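Local coordinates for UPF0062 protein MJ1593 (Methanocaldococcus jannaschii, PDB 2YX5), which is of unknown function but belongs to the PurS family of small proteins, with a three-stranded antiparallel sheet and two helices, at residues M1-K9 against Y40-E48; E52-C63 against D74-I82. All coordinates share one frame; numbering follows the deposited sequence.

Contact 1 (M1-K9 against Y40-E48)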
loop_
_atom_site.group_PDB
_atom_site.type_symbol
_atom_site.label_atom_id
_atom_site.label_comp_id
_atom_site.label_asym_id
_atom_site.label_seq_id
_atom_site.Cartn_x
_atom_site.Cartn_y
_atom_site.Cartn_z
ATOM N N MET A 1 -6.176 22.741 -18.123
ATOM C CA MET A 1 -5.548 21.846 -17.115
ATOM C C MET A 1 -6.444 21.706 -15.892
ATOM O O MET A 1 -6.931 22.691 -15.315
ATOM C CB MET A 1 -4.177 22.380 -16.702
ATOM C CG MET A 1 -3.205 21.290 -16.318
ATOM S SD MET A 1 -3.101 20.059 -17.637
ATOM C CE MET A 1 -1.751 20.718 -18.661
ATOM N N TYR A 2 -6.667 20.457 -15.514
ATOM C CA TYR A 2 -7.509 20.153 -14.374
ATOM C C TYR A 2 -6.837 19.122 -13.483
ATOM O O TYR A 2 -6.030 18.292 -13.943
ATOM C CB TYR A 2 -8.861 19.592 -14.833
ATOM C CG TYR A 2 -9.547 20.353 -15.953
ATOM C CD1 TYR A 2 -10.674 21.147 -15.707
ATOM C CD2 TYR A 2 -9.091 20.243 -17.270
ATOM C CE1 TYR A 2 -11.329 21.803 -16.746
ATOM C CE2 TYR A 2 -9.735 20.893 -18.311
ATOM C CZ TYR A 2 -10.849 21.668 -18.047
ATOM O OH TYR A 2 -11.471 22.296 -19.100
ATOM N N LYS A 3 -7.192 19.198 -12.202
ATOM C CA LYS A 3 -6.700 18.289 -11.194
ATOM C C LYS A 3 -7.875 17.438 -10.720
ATOM O O LYS A 3 -8.807 17.941 -10.095
ATOM C CB LYS A 3 -6.102 19.066 -10.016
ATOM C CG LYS A 3 -5.771 18.193 -8.799
ATOM C CD LYS A 3 -5.172 18.985 -7.645
ATOM C CE LYS A 3 -5.135 18.146 -6.389
ATOM N NZ LYS A 3 -4.288 18.751 -5.339
ATOM N N ALA A 4 -7.849 16.151 -11.032
ATOM C CA ALA A 4 -8.917 15.283 -10.587
ATOM C C ALA A 4 -8.418 14.575 -9.341
ATOM O O ALA A 4 -7.289 14.085 -9.289
ATOM C CB ALA A 4 -9.273 14.269 -11.661
ATOM N N THR A 5 -9.250 14.540 -8.318
ATOM C CA THR A 5 -8.860 13.868 -7.104
ATOM C C THR A 5 -9.690 12.593 -6.950
ATOM O O THR A 5 -10.921 12.652 -6.904
ATOM C CB THR A 5 -9.053 14.804 -5.899
ATOM O OG1 THR A 5 -8.225 15.958 -6.078
ATOM C CG2 THR A 5 -8.666 14.101 -4.595
ATOM N N VAL A 6 -9.021 11.439 -6.901
ATOM C CA VAL A 6 -9.739 10.183 -6.730
ATOM C C VAL A 6 -9.464 9.589 -5.342
ATOM O O VAL A 6 -8.316 9.330 -4.995
ATOM C CB VAL A 6 -9.334 9.149 -7.798
ATOM C CG1 VAL A 6 -10.216 7.902 -7.706
ATOM C CG2 VAL A 6 -9.444 9.760 -9.162
ATOM N N ILE A 7 -10.514 9.418 -4.543
ATOM C CA ILE A 7 -10.376 8.803 -3.231
ATOM C C ILE A 7 -10.914 7.400 -3.394
ATOM O O ILE A 7 -12.017 7.221 -3.900
ATOM C CB ILE A 7 -11.223 9.462 -2.140
ATOM C CG1 ILE A 7 -10.654 10.815 -1.749
ATOM C CG2 ILE A 7 -11.262 8.572 -0.941
ATOM C CD1 ILE A 7 -10.899 11.879 -2.775
ATOM N N ILE A 8 -10.123 6.412 -2.989
ATOM C CA ILE A 8 -10.526 5.022 -3.083
ATOM C C ILE A 8 -10.480 4.369 -1.705
ATOM O O ILE A 8 -9.486 4.468 -0.995
ATOM C CB ILE A 8 -9.614 4.239 -4.001
ATOM C CG1 ILE A 8 -9.644 4.853 -5.398
ATOM C CG2 ILE A 8 -10.056 2.785 -4.029
ATOM C CD1 ILE A 8 -8.813 4.093 -6.430
ATOM N N LYS A 9 -11.568 3.708 -1.337
ATOM C CA LYS A 9 -11.662 3.039 -0.050
ATOM C C LYS A 9 -12.270 1.649 -0.246
ATOM O O LYS A 9 -12.676 1.279 -1.353
ATOM C CB LYS A 9 -12.552 3.865 0.899
ATOM C CG LYS A 9 -13.832 4.331 0.211
ATOM C CD LYS A 9 -14.768 5.100 1.126
ATOM C CE LYS A 9 -16.037 5.571 0.381
ATOM N NZ LYS A 9 -15.782 6.602 -0.678
ATOM N N TYR A 40 -7.388 5.545 3.331
ATOM C CA TYR A 40 -7.806 5.694 1.943
ATOM C C TYR A 40 -6.604 5.925 1.070
ATOM O O TYR A 40 -5.551 6.360 1.525
ATOM C CB TYR A 40 -8.682 6.939 1.783
ATOM C CG TYR A 40 -9.801 7.051 2.761
ATOM C CD1 TYR A 40 -11.001 6.381 2.537
ATOM C CD2 TYR A 40 -9.662 7.802 3.931
ATOM C CE1 TYR A 40 -12.051 6.446 3.452
ATOM C CE2 TYR A 40 -10.709 7.879 4.864
ATOM C CZ TYR A 40 -11.907 7.194 4.617
ATOM O OH TYR A 40 -12.966 7.228 5.513
ATOM N N LYS A 41 -6.780 5.667 -0.207
ATOM C CA LYS A 41 -5.708 5.922 -1.130
ATOM C C LYS A 41 -6.165 7.185 -1.861
ATOM O O LYS A 41 -7.309 7.292 -2.304
ATOM C CB LYS A 41 -5.524 4.756 -2.113
ATOM C CG LYS A 41 -4.194 4.784 -2.884
ATOM C CD LYS A 41 -3.025 4.707 -1.892
ATOM C CE LYS A 41 -1.649 4.840 -2.535
ATOM N NZ LYS A 41 -0.645 5.170 -1.466
ATOM N N MET A 42 -5.290 8.162 -1.938
ATOM C CA MET A 42 -5.640 9.359 -2.647
ATOM C C MET A 42 -4.838 9.374 -3.939
ATOM O O MET A 42 -3.638 9.169 -3.928
ATOM C CB MET A 42 -5.345 10.595 -1.805
ATOM C CG MET A 42 -5.783 11.890 -2.495
ATOM S SD MET A 42 -5.972 13.352 -1.411
ATOM C CE MET A 42 -4.368 14.214 -1.704
ATOM N N ILE A 43 -5.524 9.579 -5.056
ATOM C CA ILE A 43 -4.881 9.634 -6.365
ATOM C C ILE A 43 -5.197 10.962 -7.085
ATOM O O ILE A 43 -6.355 11.209 -7.478
ATOM C CB ILE A 43 -5.350 8.468 -7.263
ATOM C CG1 ILE A 43 -4.981 7.130 -6.620
ATOM C CG2 ILE A 43 -4.725 8.588 -8.635
ATOM C CD1 ILE A 43 -5.629 5.909 -7.279
ATOM N N ASP A 44 -4.166 11.797 -7.243
ATOM C CA ASP A 44 -4.296 13.070 -7.930
ATOM C C ASP A 44 -3.946 12.958 -9.399
ATOM O O ASP A 44 -2.800 12.705 -9.764
ATOM C CB ASP A 44 -3.414 14.122 -7.291
ATOM C CG ASP A 44 -4.045 14.717 -6.049
ATOM O OD1 ASP A 44 -5.136 14.239 -5.659
ATOM O OD2 ASP A 44 -3.454 15.653 -5.467
ATOM N N ILE A 45 -4.930 13.139 -10.262
ATOM C CA ILE A 45 -4.645 13.036 -11.674
ATOM C C ILE A 45 -4.661 14.410 -12.326
ATOM O O ILE A 45 -5.684 15.093 -12.321
ATOM C CB ILE A 45 -5.659 12.137 -12.348
ATOM C CG1 ILE A 45 -5.657 10.760 -11.652
ATOM C CG2 ILE A 45 -5.339 12.050 -13.846
ATOM C CD1 ILE A 45 -6.800 9.834 -12.052
ATOM N N ILE A 46 -3.511 14.825 -12.850
ATOM C CA ILE A 46 -3.404 16.100 -13.549
ATOM C C ILE A 46 -3.573 15.825 -15.046
ATOM O O ILE A 46 -2.769 15.110 -15.675
ATOM C CB ILE A 46 -2.071 16.782 -13.253
ATOM C CG1 ILE A 46 -2.027 17.123 -11.757
ATOM C CG2 ILE A 46 -1.909 18.031 -14.124
ATOM C CD1 ILE A 46 -0.710 17.655 -11.292
ATOM N N MET A 47 -4.631 16.412 -15.610
ATOM C CA MET A 47 -4.974 16.149 -17.007
ATOM C C MET A 47 -5.572 17.317 -17.811
ATOM O O MET A 47 -6.025 18.332 -17.252
ATOM C CB MET A 47 -5.967 14.983 -17.011
ATOM C CG MET A 47 -7.085 15.225 -15.963
ATOM S SD MET A 47 -8.331 13.914 -15.747
ATOM C CE MET A 47 -8.568 13.379 -17.486
ATOM N N GLU A 48 -5.594 17.129 -19.134
ATOM C CA GLU A 48 -6.152 18.100 -20.070
ATOM C C GLU A 48 -7.544 17.652 -20.514
ATOM O O GLU A 48 -8.547 18.334 -20.248
ATOM C CB GLU A 48 -5.228 18.249 -21.281
ATOM C CG GLU A 48 -3.835 18.765 -20.896
ATOM C CD GLU A 48 -2.975 19.171 -22.083
ATOM O OE1 GLU A 48 -2.782 18.343 -23.017
ATOM O OE2 GLU A 48 -2.482 20.329 -22.074
#

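Contact 2 (E52-C63 against D74-I82)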
loop_
_atom_site.group_PDB
_atom_site.type_symbol
_atom_site.label_atom_id
_atom_site.label_comp_id
_atom_site.label_asym_id
_atom_site.label_seq_id
_atom_site.Cartn_x
_atom_site.Cartn_y
_atom_site.Cartn_z
ATOM N N GLU A 52 -14.827 20.598 -16.345
ATOM C CA GLU A 52 -14.847 19.652 -15.225
ATOM C C GLU A 52 -15.830 18.488 -15.266
ATOM O O GLU A 52 -15.495 17.389 -14.814
ATOM C CB GLU A 52 -14.997 20.369 -13.880
ATOM C CG GLU A 52 -15.707 21.677 -13.905
ATOM C CD GLU A 52 -14.768 22.803 -13.590
ATOM O OE1 GLU A 52 -14.166 23.334 -14.541
ATOM O OE2 GLU A 52 -14.616 23.139 -12.391
ATOM N N GLU A 53 -17.032 18.693 -15.786
ATOM C CA GLU A 53 -17.966 17.581 -15.818
ATOM C C GLU A 53 -17.469 16.523 -16.790
ATOM O O GLU A 53 -17.618 15.326 -16.539
ATOM C CB GLU A 53 -19.373 18.043 -16.212
ATOM C CG GLU A 53 -20.397 16.910 -16.341
ATOM C CD GLU A 53 -20.438 15.989 -15.116
ATOM O OE1 GLU A 53 -20.504 16.500 -13.976
ATOM O OE2 GLU A 53 -20.415 14.748 -15.291
ATOM N N LYS A 54 -16.860 16.956 -17.894
ATOM C CA LYS A 54 -16.374 16.002 -18.872
ATOM C C LYS A 54 -15.139 15.277 -18.375
ATOM O O LYS A 54 -14.884 14.141 -18.769
ATOM C CB LYS A 54 -16.093 16.686 -20.217
ATOM C CG LYS A 54 -17.279 16.651 -21.184
ATOM C CD LYS A 54 -16.806 16.406 -22.609
ATOM C CE LYS A 54 -17.918 15.876 -23.508
ATOM N NZ LYS A 54 -17.401 15.520 -24.865
ATOM N N VAL A 55 -14.383 15.939 -17.505
ATOM C CA VAL A 55 -13.172 15.352 -16.937
ATOM C C VAL A 55 -13.606 14.240 -15.985
ATOM O O VAL A 55 -13.099 13.111 -16.051
ATOM C CB VAL A 55 -12.351 16.396 -16.143
ATOM C CG1 VAL A 55 -11.050 15.782 -15.675
ATOM C CG2 VAL A 55 -12.068 17.606 -17.004
ATOM N N LYS A 56 -14.554 14.584 -15.111
ATOM C CA LYS A 56 -15.113 13.658 -14.137
ATOM C C LYS A 56 -15.600 12.403 -14.867
ATOM O O LYS A 56 -15.446 11.282 -14.379
ATOM C CB LYS A 56 -16.269 14.323 -13.371
ATOM C CG LYS A 56 -16.928 13.455 -12.279
ATOM C CD LYS A 56 -18.055 14.230 -11.573
ATOM C CE LYS A 56 -18.874 13.375 -10.595
ATOM N NZ LYS A 56 -18.357 13.376 -9.199
ATOM N N GLU A 57 -16.172 12.590 -16.047
ATOM C CA GLU A 57 -16.646 11.450 -16.811
ATOM C C GLU A 57 -15.459 10.597 -17.214
ATOM O O GLU A 57 -15.492 9.381 -17.133
ATOM C CB GLU A 57 -17.391 11.911 -18.069
ATOM C CG GLU A 57 -18.761 12.499 -17.798
ATOM C CD GLU A 57 -19.508 12.840 -19.071
ATOM O OE1 GLU A 57 -19.067 13.746 -19.811
ATOM O OE2 GLU A 57 -20.540 12.194 -19.334
ATOM N N GLU A 58 -14.396 11.248 -17.640
ATOM C CA GLU A 58 -13.241 10.510 -18.082
ATOM C C GLU A 58 -12.558 9.703 -16.966
ATOM O O GLU A 58 -12.248 8.525 -17.153
ATOM C CB GLU A 58 -12.251 11.464 -18.746
ATOM C CG GLU A 58 -11.354 10.784 -19.776
ATOM C CD GLU A 58 -10.275 11.702 -20.315
ATOM O OE1 GLU A 58 -10.582 12.874 -20.650
ATOM O OE2 GLU A 58 -9.113 11.246 -20.414
ATOM N N VAL A 59 -12.334 10.329 -15.815
ATOM C CA VAL A 59 -11.678 9.641 -14.714
ATOM C C VAL A 59 -12.618 8.548 -14.237
ATOM O O VAL A 59 -12.189 7.495 -13.764
ATOM C CB VAL A 59 -11.295 10.631 -13.557
ATOM C CG1 VAL A 59 -10.344 11.690 -14.087
ATOM C CG2 VAL A 59 -12.521 11.308 -12.993
ATOM N N GLU A 60 -13.910 8.799 -14.413
ATOM C CA GLU A 60 -14.934 7.846 -14.028
ATOM C C GLU A 60 -14.630 6.569 -14.781
ATOM O O GLU A 60 -14.659 5.483 -14.201
ATOM C CB GLU A 60 -16.305 8.372 -14.418
ATOM C CG GLU A 60 -17.294 8.391 -13.279
ATOM C CD GLU A 60 -18.305 9.512 -13.422
ATOM O OE1 GLU A 60 -18.906 9.644 -14.516
ATOM O OE2 GLU A 60 -18.495 10.262 -12.437
ATOM N N GLU A 61 -14.327 6.711 -16.073
ATOM C CA GLU A 61 -13.975 5.578 -16.906
ATOM C C GLU A 61 -12.658 4.934 -16.461
ATOM O O GLU A 61 -12.534 3.709 -16.442
ATOM C CB GLU A 61 -13.850 6.018 -18.355
ATOM C CG GLU A 61 -15.142 5.993 -19.086
ATOM C CD GLU A 61 -15.691 4.595 -19.164
ATOM O OE1 GLU A 61 -14.975 3.728 -19.725
ATOM O OE2 GLU A 61 -16.822 4.370 -18.665
ATOM N N MET A 62 -11.667 5.759 -16.123
ATOM C CA MET A 62 -10.368 5.256 -15.663
ATOM C C MET A 62 -10.570 4.332 -14.463
ATOM O O MET A 62 -9.970 3.267 -14.378
ATOM C CB MET A 62 -9.467 6.418 -15.255
ATOM C CG MET A 62 -9.065 7.329 -16.401
ATOM S SD MET A 62 -8.217 8.800 -15.769
ATOM C CE MET A 62 -8.835 10.123 -16.865
ATOM N N CYS A 63 -11.430 4.768 -13.551
ATOM C CA CYS A 63 -11.765 4.026 -12.351
ATOM C C CYS A 63 -12.430 2.726 -12.749
ATOM O O CYS A 63 -12.016 1.642 -12.328
ATOM C CB CYS A 63 -12.763 4.821 -11.482
ATOM S SG CYS A 63 -12.090 6.178 -10.505
ATOM N N ASP A 74 -14.879 1.291 -3.251
ATOM C CA ASP A 74 -15.821 2.387 -3.365
ATOM C C ASP A 74 -14.868 3.516 -3.731
ATOM O O ASP A 74 -13.689 3.467 -3.362
ATOM C CB ASP A 74 -16.517 2.685 -2.032
ATOM C CG ASP A 74 -17.828 1.919 -1.868
ATOM O OD1 ASP A 74 -18.368 1.410 -2.879
ATOM O OD2 ASP A 74 -18.326 1.843 -0.721
ATOM N N TYR A 75 -15.342 4.509 -4.477
ATOM C CA TYR A 75 -14.466 5.616 -4.845
ATOM C C TYR A 75 -15.264 6.875 -5.114
ATOM O O TYR A 75 -16.459 6.807 -5.344
ATOM C CB TYR A 75 -13.612 5.238 -6.073
ATOM C CG TYR A 75 -14.401 5.036 -7.336
ATOM C CD1 TYR A 75 -14.822 6.127 -8.102
ATOM C CD2 TYR A 75 -14.762 3.763 -7.757
ATOM C CE1 TYR A 75 -15.586 5.952 -9.261
ATOM C CE2 TYR A 75 -15.531 3.570 -8.921
ATOM C CZ TYR A 75 -15.938 4.665 -9.669
ATOM O OH TYR A 75 -16.669 4.472 -10.830
ATOM N N GLU A 76 -14.605 8.024 -5.038
ATOM C CA GLU A 76 -15.255 9.288 -5.322
ATOM C C GLU A 76 -14.291 10.204 -6.055
ATOM O O GLU A 76 -13.088 10.153 -5.822
ATOM C CB GLU A 76 -15.792 9.939 -4.050
ATOM C CG GLU A 76 -14.858 9.986 -2.871
ATOM C CD GLU A 76 -15.497 10.694 -1.672
ATOM O OE1 GLU A 76 -15.804 11.907 -1.798
ATOM O OE2 GLU A 76 -15.691 10.037 -0.615
ATOM N N ILE A 77 -14.839 11.039 -6.945
ATOM C CA ILE A 77 -14.050 11.944 -7.779
ATOM C C ILE A 77 -14.365 13.440 -7.697
ATOM O O ILE A 77 -15.502 13.868 -7.895
ATOM C CB ILE A 77 -14.176 11.520 -9.269
ATOM C CG1 ILE A 77 -13.840 10.028 -9.409
ATOM C CG2 ILE A 77 -13.272 12.380 -10.142
ATOM C CD1 ILE A 77 -14.466 9.376 -10.624
ATOM N N LYS A 78 -13.339 14.230 -7.425
ATOM C CA LYS A 78 -13.458 15.680 -7.352
ATOM C C LYS A 78 -12.585 16.239 -8.476
ATOM O O LYS A 78 -11.441 15.823 -8.643
ATOM C CB LYS A 78 -12.956 16.185 -5.998
ATOM C CG LYS A 78 -13.707 15.582 -4.817
ATOM C CD LYS A 78 -12.868 15.547 -3.532
ATOM C CE LYS A 78 -13.577 14.743 -2.436
ATOM N NZ LYS A 78 -12.748 14.577 -1.211
ATOM N N VAL A 79 -13.130 17.165 -9.256
ATOM C CA VAL A 79 -12.379 17.762 -10.360
ATOM C C VAL A 79 -12.308 19.275 -10.176
ATOM O O VAL A 79 -13.333 19.944 -10.050
ATOM C CB VAL A 79 -13.042 17.435 -11.738
ATOM C CG1 VAL A 79 -12.297 18.120 -12.864
ATOM C CG2 VAL A 79 -13.059 15.944 -11.961
ATOM N N GLU A 80 -11.094 19.806 -10.135
ATOM C CA GLU A 80 -10.902 21.235 -9.993
ATOM C C GLU A 80 -10.108 21.737 -11.173
ATOM O O GLU A 80 -9.126 21.106 -11.568
ATOM C CB GLU A 80 -10.125 21.552 -8.725
ATOM C CG GLU A 80 -10.861 21.279 -7.440
ATOM C CD GLU A 80 -10.025 21.660 -6.238
ATOM O OE1 GLU A 80 -8.887 21.145 -6.132
ATOM O OE2 GLU A 80 -10.499 22.476 -5.409
ATOM N N LYS A 81 -10.529 22.860 -11.743
ATOM C CA LYS A 81 -9.789 23.428 -12.864
ATOM C C LYS A 81 -8.585 24.175 -12.320
ATOM O O LYS A 81 -8.702 24.948 -11.362
ATOM C CB LYS A 81 -10.638 24.409 -13.670
ATOM C CG LYS A 81 -9.807 25.182 -14.699
ATOM C CD LYS A 81 -10.654 26.026 -15.637
ATOM C CE LYS A 81 -9.772 26.804 -16.597
ATOM N NZ LYS A 81 -8.854 25.901 -17.353
ATOM N N ILE A 82 -7.427 23.935 -12.922
ATOM C CA ILE A 82 -6.214 24.610 -12.489
ATOM C C ILE A 82 -6.284 25.981 -13.120
ATOM O O ILE A 82 -6.411 26.116 -14.347
ATOM C CB ILE A 82 -4.961 23.877 -12.949
ATOM C CG1 ILE A 82 -4.940 22.474 -12.344
ATOM C CG2 ILE A 82 -3.723 24.650 -12.505
ATOM C CD1 ILE A 82 -4.101 21.506 -13.112
#

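Contact 1 (M1-K9 against Y40-E48)
Lys-3 reaches across to the neighbouring strand, to Asp-44, its NZ forming a salt bridge with OD2 at 3.2 Å. The lysine CG lies trans to the backbone N (chi1 170°) and the chain beyond is fully extended, which carries the ammonium two residues along the partner strand, past Ile-46, which faces Lys-3, to the carboxylate of Asp-44, which faces Thr-5. The other carboxylate oxygen, OD1, sits 3.6 Å from Thr-5 OG1, the two side chains lying alongside and pointing the same way. Beneath these groups, eight main-chain hydrogen bonds join the strands in antiparallel register, two for each of the pairs Tyr-2/Met-47, Ala-4/Ile-45, Val-6/Ile-43 and Ile-8/Lys-41. On the sheet face carrying Ala-4, Val-6 and Ile-8 the packing is apolar: Val-6 CG2 meets Ile-45 CD1 at 3.9 Å, and the CD1 methyls of Ile-8 and Ile-43 approach to 3.8 Å. Both ends carry an aromatic ring. Lys-9 CB abuts the edge of the Tyr-40 ring, 3.4 Å from CD1, while the carbonyl O of Met-47 lies at the edge of the Tyr-2 ring. Residues 40-47 also pair with an antiparallel strand of the second subunit, continuing the sheet across the interface. This is a regular antiparallel beta ladder, joining the middle strand of this chain's three to the strand at its subunit-facing edge.

Contact 2 (E52-C63 against D74-I82)
Cys-63 sets its side chain over one face of the Tyr-75 ring. Its CB stands 3.8 Å from the ring centroid, a CH-pi contact near the CZ side, and its SG continues over the same face, 3.9 Å from the centroid and 23° off the ring normal, a sulfur-aromatic contact. SG also comes within 4.0 Å of Ile-77 CD1, so the cysteine bridges two consecutive inward-facing residues of the strand. The same Ile-77 CD1 packs 3.8 Å from Glu-60 CA on the helix. Further along, Val-79 divides its two methyls: CG1 touches Glu-52 CB and Val-55 CB, whereas CG2 turns to the backbone of Lys-56, 3.7 Å from its N. Lys-56 itself runs out extended and bends only at its last torsion (chi4 91°), bringing NZ to the carbonyl O of Ile-77 in a weak hydrogen bond of 3.2 Å. On the same sheet-facing side of the helix, Val-55 and Val-59 also touch Met-47, and Cys-63 touches Val-6, so the helix lies over more than this one strand. The chemistry is mainly that of aliphatic carbon, sulfur and an aromatic face, which implies that close packing holds the helix on the sheet, with a single weak polar bond at its margin.

In the fold
From the N terminus, strand 2-10 leads through helix 17-28 into strand 34-47, which returns beside it in contact 1 and closes the first loop. The chain then enters helix 52-67 and comes back as strand 73-81, where contact 2 closes a second, shorter loop. The two loops follow in series, neither nesting nor crossing. They are joined through strand 2-10, which lies between the other two strands: Thr-5 N is 2.6 Å from Lys-78 O, a probable hydrogen bond. Met-47 gives a second join, its CE packing on CE of Met-62 in the helix. Together the contacts tie all three strands and helix 52-67 together, with the helix packed on one face of the sheet.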